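Local coordinates for CDP-4-keto-6-deoxy-D-glucose-3-dehydrase (PDB 3BB8), which probably catalyses the removal of the C3 hydroxyl of CDP-4-keto-6-deoxy-D-glucose in lipopolysaccharide sugar biosynthesis, with a pyridoxal 5'-phosphate cofactor, at residues 172-177 against 198-203. The protein carries 1 engineered substitution. Numbering follows the deposited sequence.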
loop_
_atom_site.group_PDB
_atom_site.type_symbol
_atom_site.label_atom_id
_atom_site.label_comp_id
_atom_site.label_asym_id
_atom_site.label_seq_id
_atom_site.Cartn_x
_atom_site.Cartn_y
_atom_site.Cartn_z
ATOM N N PHE A 172 13.631 1.617 -23.466
ATOM C CA PHE A 172 13.047 2.375 -24.567
ATOM C C PHE A 172 13.985 3.484 -25.031
ATOM O O PHE A 172 14.991 3.772 -24.382
ATOM C CB PHE A 172 11.697 2.966 -24.154
ATOM C CG PHE A 172 11.792 3.979 -23.048
ATOM C CD1 PHE A 172 12.230 5.266 -23.306
ATOM C CD2 PHE A 172 11.443 3.642 -21.751
ATOM C CE1 PHE A 172 12.318 6.201 -22.291
ATOM C CE2 PHE A 172 11.529 4.572 -20.732
ATOM C CZ PHE A 172 11.968 5.853 -21.002
ATOM N N ASP A 173 13.649 4.103 -26.158
ATOM C CA ASP A 173 14.554 5.034 -26.821
ATOM C C ASP A 173 14.630 6.358 -26.069
ATOM O O ASP A 173 13.999 7.341 -26.457
ATOM C CB ASP A 173 14.112 5.275 -28.265
ATOM C CG ASP A 173 15.085 6.147 -29.035
ATOM O OD1 ASP A 173 15.923 6.814 -28.392
ATOM O OD2 ASP A 173 15.010 6.165 -30.282
ATOM N N LEU A 174 15.408 6.377 -24.991
ATOM C CA LEU A 174 15.490 7.548 -24.125
ATOM C C LEU A 174 15.846 8.822 -24.885
ATOM O O LEU A 174 15.295 9.900 -24.618
ATOM C CB LEU A 174 16.504 7.300 -23.004
ATOM C CG LEU A 174 15.925 6.621 -21.757
ATOM C CD1 LEU A 174 17.047 6.120 -20.868
ATOM C CD2 LEU A 174 15.042 7.608 -21.006
ATOM N N ALA A 175 16.764 8.692 -25.836
ATOM C CA ALA A 175 17.195 9.824 -26.639
ATOM C C ALA A 175 15.999 10.523 -27.272
ATOM O O ALA A 175 15.835 11.736 -27.130
ATOM C CB ALA A 175 18.159 9.357 -27.717
ATOM N N GLU A 176 15.160 9.760 -27.968
ATOM C CA GLU A 176 13.990 10.341 -28.616
ATOM C C GLU A 176 12.939 10.796 -27.607
ATOM O O GLU A 176 12.363 11.878 -27.756
ATOM C CB GLU A 176 13.370 9.344 -29.600
ATOM C CG GLU A 176 12.110 9.846 -30.316
ATOM C CD GLU A 176 12.320 11.156 -31.078
ATOM O OE1 GLU A 176 13.474 11.643 -31.150
ATOM O OE2 GLU A 176 11.324 11.698 -31.611
ATOM N N VAL A 177 12.689 9.979 -26.583
ATOM C CA VAL A 177 11.700 10.323 -25.563
ATOM C C VAL A 177 12.054 11.643 -24.878
ATOM O O VAL A 177 11.242 12.564 -24.835
ATOM C CB VAL A 177 11.579 9.209 -24.497
ATOM C CG1 VAL A 177 10.607 9.644 -23.406
ATOM C CG2 VAL A 177 11.087 7.921 -25.145
ATOM N N SER A 198 19.459 -1.553 -15.313
ATOM C CA SER A 198 19.529 -1.278 -16.733
ATOM C C SER A 198 20.162 0.079 -16.963
ATOM O O SER A 198 19.894 1.032 -16.232
ATOM C CB SER A 198 18.130 -1.301 -17.361
ATOM O OG SER A 198 17.652 -2.629 -17.505
ATOM N N THR A 199 21.004 0.161 -17.987
ATOM C CA THR A 199 21.668 1.406 -18.328
ATOM C C THR A 199 21.385 1.750 -19.784
ATOM O O THR A 199 21.116 0.872 -20.600
ATOM C CB THR A 199 23.199 1.300 -18.128
ATOM O OG1 THR A 199 23.750 0.395 -19.093
ATOM C CG2 THR A 199 23.517 0.784 -16.738
ATOM N N TYR A 200 21.428 3.038 -20.092
ATOM C CA TYR A 200 21.206 3.525 -21.443
ATOM C C TYR A 200 22.221 4.632 -21.664
ATOM O O TYR A 200 22.196 5.652 -20.975
ATOM C CB TYR A 200 19.788 4.079 -21.599
ATOM C CG TYR A 200 19.494 4.656 -22.968
ATOM C CD1 TYR A 200 19.987 5.905 -23.344
ATOM C CD2 TYR A 200 18.717 3.951 -23.892
ATOM C CE1 TYR A 200 19.709 6.442 -24.607
ATOM C CE2 TYR A 200 18.435 4.475 -25.156
ATOM C CZ TYR A 200 18.931 5.721 -25.508
ATOM O OH TYR A 200 18.628 6.256 -26.746
ATOM N N ASP A 201 23.122 4.423 -22.617
ATOM C CA ASP A 201 24.150 5.410 -22.911
ATOM C C ASP A 201 25.047 5.503 -21.679
ATOM O O ASP A 201 25.596 6.557 -21.374
ATOM C CB ASP A 201 23.494 6.764 -23.218
ATOM C CG ASP A 201 24.449 7.749 -23.860
ATOM O OD1 ASP A 201 25.117 7.368 -24.846
ATOM O OD2 ASP A 201 24.527 8.905 -23.390
ATOM N N GLY A 202 25.168 4.382 -20.969
ATOM C CA GLY A 202 25.991 4.327 -19.771
ATOM C C GLY A 202 25.347 4.834 -18.490
ATOM O O GLY A 202 25.839 4.553 -17.397
ATOM N N LYS A 203 24.243 5.566 -18.616
ATOM C CA LYS A 203 23.542 6.135 -17.462
ATOM C C LYS A 203 22.414 5.239 -16.920
ATOM O O LYS A 203 21.529 4.812 -17.665
ATOM C CB LYS A 203 22.988 7.516 -17.845
ATOM C CG LYS A 203 22.310 8.291 -16.720
ATOM C CD LYS A 203 21.749 9.619 -17.236
ATOM C CE LYS A 203 21.101 10.438 -16.127
ATOM N NZ LYS A 203 22.035 10.697 -14.990
#
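The N-terminus of helix 174-184 meets the hairpin of strands 199-200 and 203-204 through one tyrosine, Y200, which reaches across to the first turn of the helix. A175 N donates to Y200 OH (3.2 Å, 159°), so a hydroxyl takes up an amide that the opening turn of a helix leaves without a backbone acceptor. Y200 CG is anti to its own backbone N (chi1 178°), which carries the ring off the strand so that OH arrives at the helix start and one face lies against L174. L174 CB sits almost squarely over that face in a CH-pi contact, 3.6 Å from the ring centroid, and L174 CD1 packs on Y200 CB at 3.5 Å. D173 is the N-cap: its short side chain brings OD1 to E176 N (3.1 Å), met from above the carboxylate plane, and the same oxygen lies 3.2 Å from Y200 OH. A175, with only a methyl, lets the hydroxyl come close. D201 and G202 both have positive phi, and at G202 a CB would press on the carbonyl O of D201, so glycine fits. Two backbone hydrogen bonds join Y200 and K203, closing a type I' turn, typical of beta hairpins with a two-residue loop, here joined to an Asp-capped helix of the aspartate aminotransferase fold.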